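Long-range contact in uncharacterized protein (Nostoc punctiforme, PDB 2R3S), which probably transfers methyl groups to hydroxyl groups of its substrates, pairing a Rossmann-type catalytic domain with a helical dimerisation domain: residues A116-L130 against S288-A300. Sequence-based numbering, arbitrary orientation.
Sequences AVLKGGTAISSEGTL and SLVMLATTPNGDA
Thr122 meets the carbonyl-rich C-terminal end of helix 282-294, where the loop after helix 113-119 wraps round it inside the O-methyltransferase domain. The chi1 of Thr122 (-171°) sets OG1 opposite the backbone N, from where Thr122 OG1 donates to Ala293 O at 2.7 Å, approaching from above the carbonyl plane, and accepts from Ile124 N, which makes an ST turn. Thr122 N bonds to Thr295 O at 3.0 Å, also from above the plane, 46° out of it. Replacing Thr122 with valine would probably leave Ile124 N without its acceptor and Ala293 O with one donor fewer, although water 1 also donates to that carbonyl. Leu292 reaches helix 113-119: its CG lies 4.0 Å from Ala116 CB, while CD2 meets Val117 CG2. Arg54 of the second subunit binds both Gly120 O and Gly298 O, tying the two loops to the dimer interface. Farther along the loop, Leu130 CD1 rests 3.9 Å from Pro296 CD, and Glu127 CB touches CG of the same ring. Thr129 N points almost straight at Thr294 O (3.1 Å, 171° at the hydrogen), and water 2 links Thr129 OG1 to Thr294 OG1.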
loop_
_atom_site.group_PDB
_atom_site.type_symbol
_atom_site.label_atom_id
_atom_site.label_comp_id
_atom_site.label_asym_id
_atom_site.label_seq_id
_atom_site.Cartn_x
_atom_site.Cartn_y
_atom_site.Cartn_z
ATOM N N ALA A 116 -7.738 -4.247 15.385
ATOM C CA ALA A 116 -7.219 -5.612 15.498
ATOM C C ALA A 116 -6.046 -5.743 16.455
ATOM O O ALA A 116 -5.939 -6.728 17.189
ATOM C CB ALA A 116 -6.824 -6.172 14.099
ATOM N N VAL A 117 -5.134 -4.789 16.434
ATOM C CA VAL A 117 -3.987 -4.823 17.361
ATOM C C VAL A 117 -4.480 -4.657 18.790
ATOM O O VAL A 117 -4.048 -5.363 19.706
ATOM C CB VAL A 117 -2.926 -3.726 17.022
ATOM C CG1 VAL A 117 -1.845 -3.695 18.087
ATOM C CG2 VAL A 117 -2.345 -3.952 15.618
ATOM N N LEU A 118 -5.440 -3.764 18.978
ATOM C CA LEU A 118 -6.007 -3.528 20.303
ATOM C C LEU A 118 -6.634 -4.779 20.901
ATOM O O LEU A 118 -6.393 -5.099 22.059
ATOM C CB LEU A 118 -7.054 -2.406 20.253
ATOM C CG LEU A 118 -6.516 -0.992 20.394
ATOM C CD1 LEU A 118 -7.659 0.019 20.164
ATOM C CD2 LEU A 118 -5.861 -0.759 21.785
ATOM N N LYS A 119 -7.410 -5.497 20.094
ATOM C CA LYS A 119 -8.201 -6.607 20.589
ATOM C C LYS A 119 -7.544 -7.979 20.448
ATOM O O LYS A 119 -7.977 -8.932 21.105
ATOM C CB LYS A 119 -9.609 -6.582 19.961
ATOM C CG LYS A 119 -9.739 -7.037 18.510
ATOM C CD LYS A 119 -11.227 -6.993 18.055
ATOM C CE LYS A 119 -12.010 -8.258 18.465
ATOM N NZ LYS A 119 -13.406 -8.324 17.926
ATOM N N GLY A 120 -6.504 -8.078 19.618
ATOM C CA GLY A 120 -5.708 -9.314 19.463
ATOM C C GLY A 120 -6.211 -10.262 18.380
ATOM O O GLY A 120 -5.997 -11.473 18.431
ATOM N N GLY A 121 -6.902 -9.711 17.402
ATOM C CA GLY A 121 -7.474 -10.497 16.336
ATOM C C GLY A 121 -8.419 -9.642 15.538
ATOM O O GLY A 121 -8.601 -8.465 15.850
ATOM N N THR A 122 -9.039 -10.237 14.529
ATOM C CA THR A 122 -9.803 -9.481 13.546
ATOM C C THR A 122 -10.907 -8.628 14.190
ATOM O O THR A 122 -11.642 -9.096 15.033
ATOM C CB THR A 122 -10.420 -10.379 12.428
ATOM O OG1 THR A 122 -10.963 -9.536 11.405
ATOM C CG2 THR A 122 -11.540 -11.275 12.971
ATOM N N ALA A 123 -10.968 -7.368 13.768
ATOM C CA ALA A 123 -12.052 -6.449 14.078
ATOM C C ALA A 123 -13.264 -6.611 13.124
ATOM O O ALA A 123 -14.268 -5.904 13.269
ATOM C CB ALA A 123 -11.530 -5.022 13.992
ATOM N N ILE A 124 -13.156 -7.507 12.143
ATOM C CA ILE A 124 -14.247 -7.793 11.231
ATOM C C ILE A 124 -15.345 -8.535 11.991
ATOM O O ILE A 124 -15.075 -9.459 12.792
ATOM C CB ILE A 124 -13.801 -8.702 10.031
ATOM C CG1 ILE A 124 -12.760 -8.009 9.145
ATOM C CG2 ILE A 124 -15.010 -9.123 9.187
ATOM C CD1 ILE A 124 -12.001 -9.007 8.134
ATOM N N SER A 125 -16.590 -8.159 11.697
ATOM C CA SER A 125 -17.740 -8.777 12.351
ATOM C C SER A 125 -17.619 -10.292 12.303
ATOM O O SER A 125 -17.163 -10.875 11.308
ATOM C CB SER A 125 -19.094 -8.333 11.732
ATOM N N SER A 126 -18.069 -10.899 13.398
ATOM C CA SER A 126 -18.098 -12.351 13.594
ATOM C C SER A 126 -16.668 -12.882 13.747
ATOM O O SER A 126 -15.894 -12.419 14.622
ATOM C CB SER A 126 -18.895 -13.064 12.483
ATOM O OG SER A 126 -20.205 -12.522 12.393
ATOM N N GLU A 127 -16.334 -13.839 12.898
ATOM C CA GLU A 127 -15.078 -14.502 12.982
ATOM C C GLU A 127 -14.301 -14.215 11.725
ATOM O O GLU A 127 -13.605 -15.087 11.236
ATOM C CB GLU A 127 -15.354 -15.975 13.085
ATOM C CG GLU A 127 -16.173 -16.346 14.301
ATOM C CD GLU A 127 -16.327 -17.844 14.396
ATOM O OE1 GLU A 127 -17.011 -18.441 13.513
ATOM O OE2 GLU A 127 -15.721 -18.413 15.332
ATOM N N GLY A 128 -14.450 -12.993 11.213
ATOM C CA GLY A 128 -13.846 -12.575 9.970
ATOM C C GLY A 128 -14.143 -13.565 8.857
ATOM O O GLY A 128 -15.287 -13.924 8.611
ATOM N N THR A 129 -13.084 -14.051 8.229
ATOM C CA THR A 129 -13.197 -14.931 7.081
ATOM C C THR A 129 -13.501 -16.360 7.475
ATOM O O THR A 129 -13.687 -17.204 6.605
ATOM C CB THR A 129 -11.878 -14.934 6.264
ATOM O OG1 THR A 129 -10.795 -15.328 7.124
ATOM C CG2 THR A 129 -11.617 -13.578 5.634
ATOM N N LEU A 130 -13.557 -16.640 8.779
ATOM C CA LEU A 130 -13.813 -17.992 9.280
ATOM C C LEU A 130 -15.304 -18.286 9.522
ATOM O O LEU A 130 -15.641 -19.383 9.949
ATOM C CB LEU A 130 -12.978 -18.250 10.547
ATOM C CG LEU A 130 -11.456 -18.011 10.370
ATOM C CD1 LEU A 130 -10.653 -18.722 11.433
ATOM C CD2 LEU A 130 -10.926 -18.416 8.948
ATOM N N SER A 288 1.645 -13.186 9.046
ATOM C CA SER A 288 1.040 -13.093 10.358
ATOM C C SER A 288 0.131 -11.837 10.510
ATOM O O SER A 288 -0.904 -11.891 11.189
ATOM C CB SER A 288 2.095 -13.241 11.476
ATOM O OG SER A 288 2.652 -12.007 11.857
ATOM N N LEU A 289 0.484 -10.734 9.851
ATOM C CA LEU A 289 -0.347 -9.547 9.862
ATOM C C LEU A 289 -1.660 -9.836 9.127
ATOM O O LEU A 289 -2.704 -9.399 9.574
ATOM C CB LEU A 289 0.360 -8.333 9.251
ATOM C CG LEU A 289 -0.177 -6.944 9.607
ATOM C CD1 LEU A 289 0.196 -6.539 11.010
ATOM C CD2 LEU A 289 0.270 -5.852 8.592
ATOM N N VAL A 290 -1.597 -10.588 8.029
ATOM C CA VAL A 290 -2.793 -11.008 7.335
ATOM C C VAL A 290 -3.733 -11.793 8.273
ATOM O O VAL A 290 -4.944 -11.521 8.327
ATOM C CB VAL A 290 -2.452 -11.800 6.053
ATOM C CG1 VAL A 290 -3.695 -12.253 5.352
ATOM C CG2 VAL A 290 -1.615 -10.923 5.112
HETATM N N MSE A 291 -3.160 -12.713 9.049
HETATM C CA MSE A 291 -3.927 -13.490 10.006
HETATM C C MSE A 291 -4.492 -12.632 11.112
HETATM O O MSE A 291 -5.612 -12.854 11.546
HETATM C CB MSE A 291 -3.107 -14.645 10.566
HETATM C CG MSE A 291 -2.719 -15.680 9.512
HETATM SE SE MSE A 291 -4.309 -16.586 8.776
HETATM C CE MSE A 291 -4.793 -15.360 7.296
ATOM N N LEU A 292 -3.765 -11.625 11.553
ATOM C CA LEU A 292 -4.312 -10.703 12.550
ATOM C C LEU A 292 -5.511 -9.943 12.002
ATOM O O LEU A 292 -6.522 -9.751 12.706
ATOM C CB LEU A 292 -3.249 -9.714 13.046
ATOM C CG LEU A 292 -3.671 -8.604 14.019
ATOM C CD1 LEU A 292 -4.049 -9.122 15.418
ATOM C CD2 LEU A 292 -2.584 -7.562 14.125
ATOM N N ALA A 293 -5.380 -9.454 10.770
ATOM C CA ALA A 293 -6.417 -8.611 10.195
ATOM C C ALA A 293 -7.712 -9.372 9.896
ATOM O O ALA A 293 -8.785 -8.795 9.970
ATOM C CB ALA A 293 -5.921 -7.883 8.929
ATOM N N THR A 294 -7.613 -10.659 9.576
ATOM C CA THR A 294 -8.728 -11.362 8.956
ATOM C C THR A 294 -9.322 -12.538 9.741
ATOM O O THR A 294 -10.380 -13.017 9.372
ATOM C CB THR A 294 -8.345 -11.901 7.565
ATOM O OG1 THR A 294 -7.322 -12.896 7.688
ATOM C CG2 THR A 294 -7.928 -10.782 6.597
ATOM N N THR A 295 -8.618 -13.030 10.755
ATOM C CA THR A 295 -9.021 -14.186 11.542
ATOM C C THR A 295 -8.934 -13.800 13.040
ATOM O O THR A 295 -8.217 -12.836 13.401
ATOM C CB THR A 295 -8.145 -15.432 11.285
ATOM O OG1 THR A 295 -6.868 -15.270 11.906
ATOM C CG2 THR A 295 -7.951 -15.733 9.790
ATOM N N PRO A 296 -9.721 -14.477 13.913
ATOM C CA PRO A 296 -9.649 -14.172 15.355
ATOM C C PRO A 296 -8.363 -14.584 16.085
ATOM O O PRO A 296 -7.957 -13.867 16.970
ATOM C CB PRO A 296 -10.889 -14.903 15.948
ATOM C CG PRO A 296 -11.794 -15.167 14.734
ATOM C CD PRO A 296 -10.802 -15.438 13.617
ATOM N N ASN A 297 -7.784 -15.735 15.757
ATOM C CA ASN A 297 -6.642 -16.329 16.439
ATOM C C ASN A 297 -5.640 -16.984 15.474
ATOM O O ASN A 297 -4.840 -17.812 15.907
ATOM C CB ASN A 297 -7.091 -17.447 17.418
ATOM C CG ASN A 297 -8.421 -17.166 18.123
ATOM O OD1 ASN A 297 -8.541 -16.218 18.910
ATOM N ND2 ASN A 297 -9.421 -18.031 17.872
ATOM N N GLY A 298 -5.726 -16.709 14.174
ATOM C CA GLY A 298 -4.821 -17.345 13.211
ATOM C C GLY A 298 -3.409 -16.747 13.322
ATOM O O GLY A 298 -3.233 -15.701 13.927
ATOM N N ASP A 299 -2.420 -17.400 12.717
ATOM C CA ASP A 299 -1.015 -16.967 12.795
ATOM C C ASP A 299 -0.242 -17.661 11.696
ATOM O O ASP A 299 -0.689 -18.686 11.174
ATOM C CB ASP A 299 -0.435 -17.366 14.161
ATOM C CG ASP A 299 0.738 -16.482 14.632
ATOM O OD1 ASP A 299 1.307 -15.666 13.875
ATOM O OD2 ASP A 299 1.070 -16.638 15.813
ATOM N N ALA A 300 0.917 -17.111 11.338
ATOM C CA ALA A 300 1.865 -17.819 10.484
ATOM C C ALA A 300 2.806 -18.540 11.451
ATOM O O ALA A 300 3.675 -17.925 12.076
ATOM C CB ALA A 300 2.625 -16.861 9.571
HETATM O O HOH W 1 -9.497 -6.425 11.320
HETATM O O HOH W 2 -8.113 -15.157 6.384
#